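Outer membrane protein Omp121 (PDB 5FQ8) belongs to the TonB-dependent receptors, plugged beta barrels of the bacterial outer membrane, binds metal ions and probably imports nutrients across that membrane. Local coordinates at residues G49-I52 with A53-R56; L810-K813 with G814-L817; M654-K658 with N659-F663. All coordinates share one frame; numbering follows the deposited sequence.

Contact 1 (G49-I52 with A53-R56)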
# COMPACT_ATOMS: atom_id res chain seq x y z
N GLY B 49 2.33 3.20 46.09
CA GLY B 49 3.16 2.65 45.04
C GLY B 49 3.89 1.40 45.45
O GLY B 49 4.12 0.51 44.63
N GLU B 50 4.24 1.30 46.73
CA GLU B 50 5.00 0.16 47.21
C GLU B 50 4.24 -1.14 46.96
O GLU B 50 4.83 -2.13 46.52
CB GLU B 50 5.29 0.37 48.69
CG GLU B 50 6.48 -0.38 49.24
CD GLU B 50 6.62 -0.16 50.73
OE1 GLU B 50 6.55 1.00 51.16
OE2 GLU B 50 6.75 -1.16 51.45
N LYS B 51 2.93 -1.14 47.18
CA LYS B 51 2.14 -2.30 46.79
C LYS B 51 2.03 -2.41 45.28
O LYS B 51 2.12 -3.51 44.73
CB LYS B 51 0.74 -2.24 47.39
CG LYS B 51 0.65 -2.84 48.74
CD LYS B 51 -0.61 -3.66 48.86
CE LYS B 51 -0.57 -4.84 47.91
NZ LYS B 51 -1.74 -5.75 48.11
N ILE B 52 1.82 -1.28 44.60
CA ILE B 52 1.79 -1.27 43.14
C ILE B 52 3.04 -1.94 42.60
O ILE B 52 2.97 -2.80 41.71
CB ILE B 52 1.69 0.17 42.61
CG1 ILE B 52 0.53 0.91 43.25
CG2 ILE B 52 1.51 0.14 41.14
CD1 ILE B 52 -0.78 0.49 42.75
N ALA B 53 4.19 -1.60 43.16
CA ALA B 53 5.46 -1.91 42.54
C ALA B 53 6.12 -3.17 43.06
O ALA B 53 6.99 -3.72 42.38
CB ALA B 53 6.43 -0.74 42.73
N GLU B 54 5.75 -3.65 44.25
CA GLU B 54 6.45 -4.80 44.81
C GLU B 54 6.40 -5.99 43.87
O GLU B 54 7.33 -6.81 43.85
CB GLU B 54 5.85 -5.18 46.16
CG GLU B 54 4.36 -5.47 46.12
CD GLU B 54 3.85 -6.18 47.37
OE1 GLU B 54 4.65 -6.35 48.32
OE2 GLU B 54 2.66 -6.57 47.40
N SER B 55 5.35 -6.09 43.06
CA SER B 55 5.16 -7.23 42.18
C SER B 55 6.10 -7.22 40.99
O SER B 55 6.32 -8.27 40.38
CB SER B 55 3.71 -7.29 41.72
OG SER B 55 3.40 -8.57 41.21
N ARG B 56 6.68 -6.06 40.66
CA ARG B 56 7.63 -5.88 39.56
C ARG B 56 7.04 -6.28 38.22
O ARG B 56 7.76 -6.64 37.29
CB ARG B 56 8.94 -6.65 39.80
CG ARG B 56 9.72 -6.23 41.03
CD ARG B 56 9.75 -4.72 41.19
NE ARG B 56 10.63 -4.07 40.23
CZ ARG B 56 10.74 -2.76 40.12
NH1 ARG B 56 10.01 -1.97 40.89
NH2 ARG B 56 11.55 -2.23 39.23
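Ala53 and Glu54 reach back across one turn of a short helix to Gly49 and Glu50, and the contact is built round these two residues. The amide of Ala53 donates to Gly49 O at 2.6 Å, while its methyl CB lies beside the same oxygen at 3.2 Å. One residue on, Glu54 N bonds Glu50 O at 2.9 Å, so that both are i to i+4 bonds of the helix.

The side chain of Glu54 folds back over the turn. With chi1 at 57° the chain leaves CB over its own backbone, and the CG methylene of Glu54 meets Lys51 O at 3.3 Å. From there the chain runs extended beside that of Lys51, pointing the same way, and Lys51 CE comes to 3.7 Å from Glu54 OE2.

Ile52 turns to the buried side and rests on Leu64, while Arg56 departs from the helix with positive phi and forms a salt bridge with Asp136, all within the plug domain. Since Lys51 NZ and Glu54 OE2 stay 4.5 Å apart, beyond a salt bridge, the pair probably adds a mild electrostatic attraction to a turn held chiefly by its backbone bonds.

Contact 2 (L810-K813 with G814-L817)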
# COMPACT_ATOMS: atom_id res chain seq x y z
N LEU B 810 2.50 -11.21 56.00
CA LEU B 810 3.33 -11.42 57.18
C LEU B 810 4.55 -10.51 57.14
O LEU B 810 5.15 -10.30 56.09
CB LEU B 810 3.79 -12.87 57.25
CG LEU B 810 2.63 -13.80 57.00
CD1 LEU B 810 3.12 -15.19 56.81
CD2 LEU B 810 1.73 -13.75 58.19
N LYS B 811 4.90 -9.96 58.29
CA LYS B 811 6.12 -9.19 58.46
C LYS B 811 6.82 -9.66 59.72
O LYS B 811 6.26 -9.57 60.81
CB LYS B 811 5.84 -7.68 58.53
CG LYS B 811 5.04 -7.14 57.36
CD LYS B 811 5.18 -5.63 57.23
CE LYS B 811 6.61 -5.24 56.88
NZ LYS B 811 6.80 -3.77 56.67
N TYR B 812 8.03 -10.18 59.57
CA TYR B 812 8.87 -10.56 60.71
C TYR B 812 10.21 -9.85 60.60
O TYR B 812 11.09 -10.28 59.85
CB TYR B 812 9.05 -12.07 60.78
CG TYR B 812 10.04 -12.49 61.84
CD1 TYR B 812 9.75 -12.34 63.18
CD2 TYR B 812 11.26 -13.03 61.49
CE1 TYR B 812 10.65 -12.71 64.15
CE2 TYR B 812 12.18 -13.41 62.44
CZ TYR B 812 11.87 -13.25 63.78
OH TYR B 812 12.77 -13.62 64.74
N LYS B 813 10.37 -8.78 61.37
CA LYS B 813 11.59 -7.98 61.35
C LYS B 813 11.81 -7.40 59.97
O LYS B 813 11.16 -6.43 59.58
CB LYS B 813 12.80 -8.80 61.79
CG LYS B 813 12.97 -8.98 63.27
CD LYS B 813 13.88 -10.15 63.57
CE LYS B 813 14.56 -10.04 64.94
NZ LYS B 813 13.63 -10.18 66.08
N GLY B 814 12.73 -8.00 59.22
CA GLY B 814 13.03 -7.48 57.90
C GLY B 814 12.35 -8.22 56.78
O GLY B 814 12.37 -7.75 55.64
N ILE B 815 11.75 -9.35 57.06
CA ILE B 815 11.16 -10.21 56.04
C ILE B 815 9.70 -9.84 55.85
O ILE B 815 9.02 -9.44 56.79
CB ILE B 815 11.33 -11.68 56.43
CG1 ILE B 815 12.81 -12.02 56.52
CG2 ILE B 815 10.68 -12.61 55.43
CD1 ILE B 815 13.24 -12.28 57.89
N SER B 816 9.24 -9.93 54.60
CA SER B 816 7.84 -9.72 54.25
C SER B 816 7.35 -10.91 53.44
O SER B 816 8.13 -11.57 52.76
CB SER B 816 7.65 -8.43 53.46
OG SER B 816 8.72 -7.54 53.69
N LEU B 817 6.06 -11.20 53.54
CA LEU B 817 5.46 -12.20 52.67
C LEU B 817 4.05 -11.79 52.34
O LEU B 817 3.30 -11.33 53.20
CB LEU B 817 5.45 -13.58 53.31
CG LEU B 817 5.08 -14.69 52.35
CD1 LEU B 817 6.06 -14.67 51.24
CD2 LEU B 817 5.17 -15.99 53.05
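Leu810 and Leu817 grip each other through two backbone hydrogen bonds, Leu810 N to Leu817 O and Leu817 N to Leu810 O, both 2.9 Å long. A second reciprocal pair joins Tyr812 and Ile815: Tyr812 N reaches Ile815 O at 3.0 Å, and the returning bond from Ile815 N to Tyr812 O is fairly straight (166° at the hydrogen). Between them, Lys811 and Ser816 form a non-hydrogen-bonded pair, where Ser816 CA makes a CA-H...O contact of 3.3 Å with Leu810 O.

This is a tight antiparallel beta hairpin between neighbouring strands of the barrel wall, closed by a type II' turn with Lys813 and Gly814 at its corners. The ammonium group of Lys813 forms a salt bridge with Asp715, in the turn between strands 697-712 and 716-731.

Packing follows on the face that carries Leu810, Tyr812, Ile815 and Leu817. With CG opposite the backbone N (chi1 173°), the Tyr812 ring runs alongside Ile815, whose CD1 meets ring atom CD2 obliquely at 4.2 Å. Lys813 CD lies over one face of that ring, offset toward the rim. Farther from the turn, the CB atoms of Leu810 and Leu817 approach to 4.3 Å, and Leu912 of strand 899-915 touches both Ile815 and Leu817.

Contact 3 (M654-K658 with N659-F663)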
# COMPACT_ATOMS: atom_id res chain seq x y z
N MET B 654 -16.05 1.17 58.79
CA MET B 654 -15.73 1.18 60.21
C MET B 654 -14.39 0.51 60.47
O MET B 654 -14.03 -0.47 59.82
CB MET B 654 -16.80 0.47 61.03
CG MET B 654 -18.10 1.20 61.15
SD MET B 654 -19.20 0.35 62.27
CE MET B 654 -20.62 1.41 62.23
N ALA B 655 -13.67 1.05 61.45
CA ALA B 655 -12.43 0.45 61.92
C ALA B 655 -12.53 0.26 63.43
O ALA B 655 -13.30 0.94 64.10
CB ALA B 655 -11.23 1.31 61.56
N PHE B 656 -11.76 -0.69 63.94
CA PHE B 656 -11.81 -1.01 65.36
C PHE B 656 -10.40 -1.30 65.88
O PHE B 656 -9.49 -1.59 65.11
CB PHE B 656 -12.70 -2.23 65.64
CG PHE B 656 -14.05 -2.16 65.01
CD1 PHE B 656 -15.08 -1.45 65.61
CD2 PHE B 656 -14.31 -2.82 63.82
CE1 PHE B 656 -16.33 -1.40 65.04
CE2 PHE B 656 -15.55 -2.76 63.24
CZ PHE B 656 -16.56 -2.06 63.85
N PHE B 657 -10.26 -1.22 67.20
CA PHE B 657 -9.06 -1.64 67.92
C PHE B 657 -7.80 -1.09 67.26
O PHE B 657 -6.91 -1.83 66.85
CB PHE B 657 -8.99 -3.16 68.02
CG PHE B 657 -10.29 -3.79 68.43
CD1 PHE B 657 -11.08 -3.24 69.43
CD2 PHE B 657 -10.74 -4.93 67.80
CE1 PHE B 657 -12.28 -3.83 69.79
CE2 PHE B 657 -11.94 -5.52 68.15
CZ PHE B 657 -12.71 -4.97 69.14
N LYS B 658 -7.75 0.24 67.14
CA LYS B 658 -6.65 0.97 66.51
C LYS B 658 -6.30 0.39 65.14
O LYS B 658 -5.16 -0.01 64.88
CB LYS B 658 -5.41 1.01 67.41
CG LYS B 658 -5.63 1.61 68.77
CD LYS B 658 -5.60 3.12 68.76
CE LYS B 658 -6.02 3.69 70.13
NZ LYS B 658 -5.24 3.15 71.28
N ASN B 659 -7.31 0.32 64.28
CA ASN B 659 -7.19 -0.13 62.90
C ASN B 659 -6.79 -1.59 62.78
O ASN B 659 -6.36 -2.02 61.71
CB ASN B 659 -6.19 0.73 62.12
CG ASN B 659 -6.86 1.84 61.38
OD1 ASN B 659 -7.36 1.65 60.27
ND2 ASN B 659 -6.88 3.02 61.99
N ARG B 660 -6.93 -2.38 63.84
CA ARG B 660 -6.62 -3.80 63.72
C ARG B 660 -7.80 -4.60 63.22
O ARG B 660 -7.70 -5.82 63.10
CB ARG B 660 -6.14 -4.35 65.06
CG ARG B 660 -4.79 -3.81 65.47
CD ARG B 660 -4.24 -4.53 66.64
NE ARG B 660 -3.95 -5.92 66.34
CZ ARG B 660 -3.68 -6.83 67.26
NH1 ARG B 660 -3.68 -6.48 68.54
NH2 ARG B 660 -3.42 -8.08 66.92
N LEU B 661 -8.91 -3.93 62.90
CA LEU B 661 -10.06 -4.53 62.24
C LEU B 661 -10.76 -3.41 61.49
O LEU B 661 -10.95 -2.32 62.04
CB LEU B 661 -11.00 -5.19 63.25
CG LEU B 661 -12.26 -5.82 62.66
CD1 LEU B 661 -11.87 -6.95 61.75
CD2 LEU B 661 -13.18 -6.31 63.75
N SER B 662 -11.12 -3.67 60.24
CA SER B 662 -11.61 -2.62 59.35
C SER B 662 -12.42 -3.25 58.23
O SER B 662 -12.01 -4.26 57.67
CB SER B 662 -10.43 -1.81 58.78
OG SER B 662 -10.82 -1.07 57.64
N PHE B 663 -13.58 -2.66 57.93
CA PHE B 663 -14.43 -3.15 56.86
C PHE B 663 -15.07 -1.98 56.12
O PHE B 663 -15.32 -0.92 56.70
CB PHE B 663 -15.54 -4.08 57.36
CG PHE B 663 -16.74 -3.36 57.89
CD1 PHE B 663 -17.80 -3.03 57.06
CD2 PHE B 663 -16.82 -3.02 59.23
CE1 PHE B 663 -18.89 -2.36 57.55
CE2 PHE B 663 -17.92 -2.37 59.72
CZ PHE B 663 -18.95 -2.03 58.88
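Met654 and Phe663 face each other as a hydrogen-bonded pair, with Met654 N donating to Phe663 O at 3.0 Å and Phe663 N returning a bond of similar length to Met654 O; both are close to straight. Nearer the turn, Phe656 N bonds Leu661 O. The carbonyl of Phe656 takes two donors, Leu661 N at 3.3 Å and, weakly, Arg660 N, so that Arg660 and Leu661 together oppose one residue in a classic beta bulge. Arg660 N also reaches Phe657 O at 3.1 Å, closing a type I' turn with Lys658 and Asn659 at its corners.

Aromatic and apolar contacts gather on the face bearing Met654, Phe656, Leu661 and Phe663. A chi1 of 83° folds the Phe663 ring back over its partner strand, which brings one ring face over Met654 N. The extended Met654 chain runs alongside, and its SD lies 5.1 Å from the centre of the Phe663 ring, 75° off the normal, a Met-aromatic contact made at the edge. Another part of that edge receives Phe656 CE2, 4.2 Å from Phe663 CD2. Cutting Phe663 back to an alanine would probably deprive the Met654 sulfur of its aromatic neighbour and open a gap beside Phe656. The side chains of Leu661 and Phe656 meet at a slant, Leu661 CD2 lying 3.7 Å from Phe656 CD2, while the CB of Phe656 sits over the centre of the Phe657 ring.

Beyond the hairpin, the guanidinium of Arg660 bonds Thr709 O, and Ala655 pairs through its backbone with Phe584, so both flanks join neighbouring strands. A tight two-stranded hairpin of this kind, at the end of the barrel near the chain termini, is consistent with the short periplasmic turns of TonB-dependent receptors.

Overall arrangement
Followed from the N terminus, the chain meets contact 1 first, one turn of a plug helix, then contact 3 and finally contact 2, each of these two closing a tight hairpin turn of the barrel wall. The three stand in series, and none encloses or crosses another. Contact 1 links plug to barrel: Arg56 O bonds Arg254, and Ser55 makes a weak bond to Asn936. Contact 3 joins strands 643-656 and 661-680; contact 2 does the same for 802-812 and 815-825. Centre to centre, contact 1 lies about 16 Å from contact 2 and about 24 Å from contact 3, and the two hairpins are about 21 Å apart, with no direct touch among the three.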